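PDB 6G7N: extracellular solute-binding protein, family 1 from Trichodesmium erythraeum IMS101, which binds ferric iron outside the cytoplasmic membrane and probably hands it to an ABC transporter for uptake. Local coordinates for residues E68-S76 / G237-K245. Residues are numbered along the deposited sequence; the frame is centred on the assembly and turned at random. Where two conformers were deposited one is given.
Sequences EAGILQPIS and GVVKNAPNK
With CG set between its backbone N and carbonyl carbon (chi1 61°) and the chain extended beyond, Gln73 reaches the start of the Val239–Ala242 type I beta turn, while Lys240, bent at chi3 (-87°), curls back to Gly70. Both flank the non-hydrogen-bonded pair Leu72–Val239, where antiparallel pairing adds 72-73 to the end of strand 231-239 in the periplasmic-binding-protein fold. Gln73 suits its place because one amide can serve two partners. Its NE2 gives Val239 O a nearly straight bond of 2.9 Å, with the acceptor in the amide plane; Ala242 N, closing the turn, reaches that oxygen from the other face of the Val239 carbonyl plane. OE1 receives a weak bond from Lys245 NZ, and a water also joins them. Backbone bonds Gln73 N to Val238 O and Lys240 N to Ile71 O (2.8 Å) join the segments. The side chains of Ile75 and Val238 cross at about a right angle, CG1 to CG2 3.7 Å, and rest on helix 245-255. Long, flexible lysines carry amines to distant oxygens: Gly70, tolerating positive phi, ends helix 60-68 in a Schellman motif, and its O accepts Lys240 NZ at 2.8 Å, tilted 20° from the carbonyl plane.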
loop_
_atom_site.group_PDB
_atom_site.type_symbol
_atom_site.label_atom_id
_atom_site.label_comp_id
_atom_site.label_asym_id
_atom_site.label_seq_id
_atom_site.Cartn_x
_atom_site.Cartn_y
_atom_site.Cartn_z
ATOM N N GLU A 68 5.700 -16.526 3.225
ATOM C CA GLU A 68 5.941 -17.783 2.472
ATOM C C GLU A 68 7.430 -18.189 2.387
ATOM O O GLU A 68 7.752 -19.378 2.300
ATOM C CB GLU A 68 5.330 -17.702 1.082
ATOM C CG GLU A 68 3.808 -17.589 1.094
ATOM C CD GLU A 68 3.081 -18.755 1.746
ATOM O OE1 GLU A 68 3.059 -19.843 1.140
ATOM O OE2 GLU A 68 2.495 -18.574 2.849
ATOM N N ALA A 69 8.309 -17.190 2.439
ATOM C CA ALA A 69 9.739 -17.455 2.487
ATOM C C ALA A 69 10.179 -18.015 3.849
ATOM O O ALA A 69 11.322 -18.429 3.990
ATOM C CB ALA A 69 10.511 -16.187 2.142
ATOM N N GLY A 70 9.305 -17.979 4.864
ATOM C CA GLY A 70 9.598 -18.535 6.172
ATOM C C GLY A 70 10.429 -17.621 7.026
ATOM O O GLY A 70 11.029 -18.086 7.986
ATOM N N ILE A 71 10.469 -16.317 6.723
ATOM C CA ILE A 71 11.353 -15.422 7.468
ATOM C C ILE A 71 10.692 -14.709 8.648
ATOM O O ILE A 71 11.363 -13.887 9.301
ATOM C CB ILE A 71 12.059 -14.394 6.568
ATOM C CG1 ILE A 71 11.073 -13.404 5.938
ATOM C CG2 ILE A 71 12.892 -15.130 5.511
ATOM C CD1 ILE A 71 11.729 -12.121 5.472
ATOM N N LEU A 72 9.417 -15.001 8.929
ATOM C CA LEU A 72 8.690 -14.335 10.010
ATOM C C LEU A 72 8.266 -15.327 11.085
ATOM O O LEU A 72 8.143 -16.507 10.830
ATOM C CB LEU A 72 7.456 -13.626 9.447
ATOM C CG LEU A 72 7.728 -12.561 8.374
ATOM C CD1 LEU A 72 6.433 -12.033 7.766
ATOM C CD2 LEU A 72 8.566 -11.429 8.888
ATOM N N GLN A 73 8.041 -14.837 12.300
ATOM C CA GLN A 73 7.470 -15.637 13.375
ATOM C C GLN A 73 6.213 -14.972 13.922
ATOM O O GLN A 73 6.117 -13.749 13.949
ATOM C CB GLN A 73 8.468 -15.891 14.509
ATOM C CG GLN A 73 8.987 -14.642 15.216
ATOM C CD GLN A 73 9.844 -14.980 16.431
ATOM O OE1 GLN A 73 9.368 -15.581 17.387
ATOM N NE2 GLN A 73 11.117 -14.582 16.389
ATOM N N PRO A 74 5.258 -15.793 14.372
ATOM C CA PRO A 74 3.981 -15.206 14.829
ATOM C C PRO A 74 4.094 -14.532 16.185
ATOM O O PRO A 74 4.781 -15.034 17.068
ATOM C CB PRO A 74 3.049 -16.415 14.895
ATOM C CG PRO A 74 3.970 -17.566 15.174
ATOM C CD PRO A 74 5.211 -17.260 14.379
ATOM N N ILE A 75 3.390 -13.425 16.361
ATOM C CA ILE A 75 3.382 -12.646 17.575
ATOM C C ILE A 75 1.968 -12.443 18.069
ATOM O O ILE A 75 1.126 -11.973 17.312
ATOM C CB ILE A 75 4.050 -11.264 17.313
ATOM C CG1 ILE A 75 5.484 -11.402 16.828
ATOM C CG2 ILE A 75 3.958 -10.380 18.565
ATOM C CD1 ILE A 75 6.420 -12.056 17.778
ATOM N N SER A 76 1.735 -12.756 19.347
ATOM C CA SER A 76 0.439 -12.542 19.977
ATOM C C SER A 76 0.566 -11.426 21.014
ATOM O O SER A 76 1.155 -11.617 22.068
ATOM C CB SER A 76 -0.062 -13.843 20.613
ATOM O OG SER A 76 -0.394 -14.768 19.579
ATOM N N GLY A 237 6.833 -7.290 10.512
ATOM C CA GLY A 237 6.735 -8.394 11.452
ATOM C C GLY A 237 8.077 -8.674 12.109
ATOM O O GLY A 237 9.104 -8.082 11.751
ATOM N N VAL A 238 8.024 -9.559 13.105
ATOM C CA VAL A 238 9.235 -10.036 13.805
ATOM C C VAL A 238 9.837 -11.168 12.991
ATOM O O VAL A 238 9.149 -12.120 12.578
ATOM C CB VAL A 238 8.897 -10.447 15.234
ATOM C CG1 VAL A 238 10.124 -10.984 15.951
ATOM C CG2 VAL A 238 8.337 -9.252 15.995
ATOM N N VAL A 239 11.145 -11.068 12.778
ATOM C CA VAL A 239 11.873 -12.056 11.974
ATOM C C VAL A 239 12.050 -13.381 12.722
ATOM O O VAL A 239 12.245 -13.386 13.952
ATOM C CB VAL A 239 13.202 -11.437 11.496
ATOM C CG1 VAL A 239 14.086 -12.433 10.764
ATOM C CG2 VAL A 239 12.930 -10.218 10.621
ATOM N N LYS A 240 12.030 -14.491 11.977
ATOM C CA LYS A 240 12.068 -15.841 12.530
ATOM C C LYS A 240 13.190 -16.039 13.519
ATOM O O LYS A 240 12.958 -16.577 14.613
ATOM C CB LYS A 240 12.161 -16.856 11.405
ATOM C CG LYS A 240 12.230 -18.299 11.899
ATOM C CD LYS A 240 12.008 -19.311 10.804
ATOM C CE LYS A 240 10.538 -19.609 10.600
ATOM N NZ LYS A 240 10.316 -20.437 9.379
ATOM N N ASN A 241 14.389 -15.598 13.185
ATOM C CA ASN A 241 15.465 -15.898 14.154
ATOM C C ASN A 241 15.920 -14.688 14.930
ATOM O O ASN A 241 17.036 -14.656 15.400
ATOM C CB ASN A 241 16.628 -16.653 13.505
ATOM C CG ASN A 241 16.179 -17.934 12.823
ATOM O OD1 ASN A 241 16.122 -18.007 11.576
ATOM N ND2 ASN A 241 15.823 -18.940 13.621
ATOM N N ALA A 242 15.018 -13.732 15.145
ATOM C CA ALA A 242 15.363 -12.480 15.766
ATOM C C ALA A 242 16.258 -12.673 16.988
ATOM O O ALA A 242 15.875 -13.374 17.927
ATOM C CB ALA A 242 14.108 -11.765 16.196
ATOM N N PRO A 243 17.432 -12.028 16.998
ATOM C CA PRO A 243 18.267 -12.125 18.200
ATOM C C PRO A 243 17.703 -11.419 19.430
ATOM O O PRO A 243 18.053 -11.767 20.556
ATOM C CB PRO A 243 19.602 -11.520 17.776
ATOM C CG PRO A 243 19.378 -10.822 16.508
ATOM C CD PRO A 243 18.122 -11.352 15.884
ATOM N N ASN A 244 16.844 -10.426 19.216
ATOM C CA ASN A 244 16.191 -9.690 20.313
ATOM C C ASN A 244 14.689 -9.664 20.068
ATOM O O ASN A 244 14.087 -8.631 19.735
ATOM C CB ASN A 244 16.736 -8.275 20.404
ATOM C CG ASN A 244 16.303 -7.566 21.668
ATOM O OD1 ASN A 244 15.517 -8.099 22.469
ATOM N ND2 ASN A 244 16.828 -6.355 21.869
ATOM N N LYS A 245 14.057 -10.809 20.271
ATOM C CA LYS A 245 12.620 -10.944 20.064
ATOM C C LYS A 245 11.817 -9.992 20.955
ATOM O O LYS A 245 10.876 -9.348 20.491
ATOM C CB LYS A 245 12.183 -12.400 20.291
ATOM C CG LYS A 245 10.706 -12.649 20.086
ATOM C CD LYS A 245 10.320 -14.074 20.461
ATOM C CE LYS A 245 8.830 -14.287 20.294
ATOM N NZ LYS A 245 8.441 -15.709 20.479
HETATM O O HOH W 1 5.633 -11.029 13.295
HETATM O O HOH W 2 13.402 -15.127 18.229
HETATM O O HOH W 3 10.449 -17.539 19.203
HETATM O O HOH W 4 5.586 -15.556 19.870
#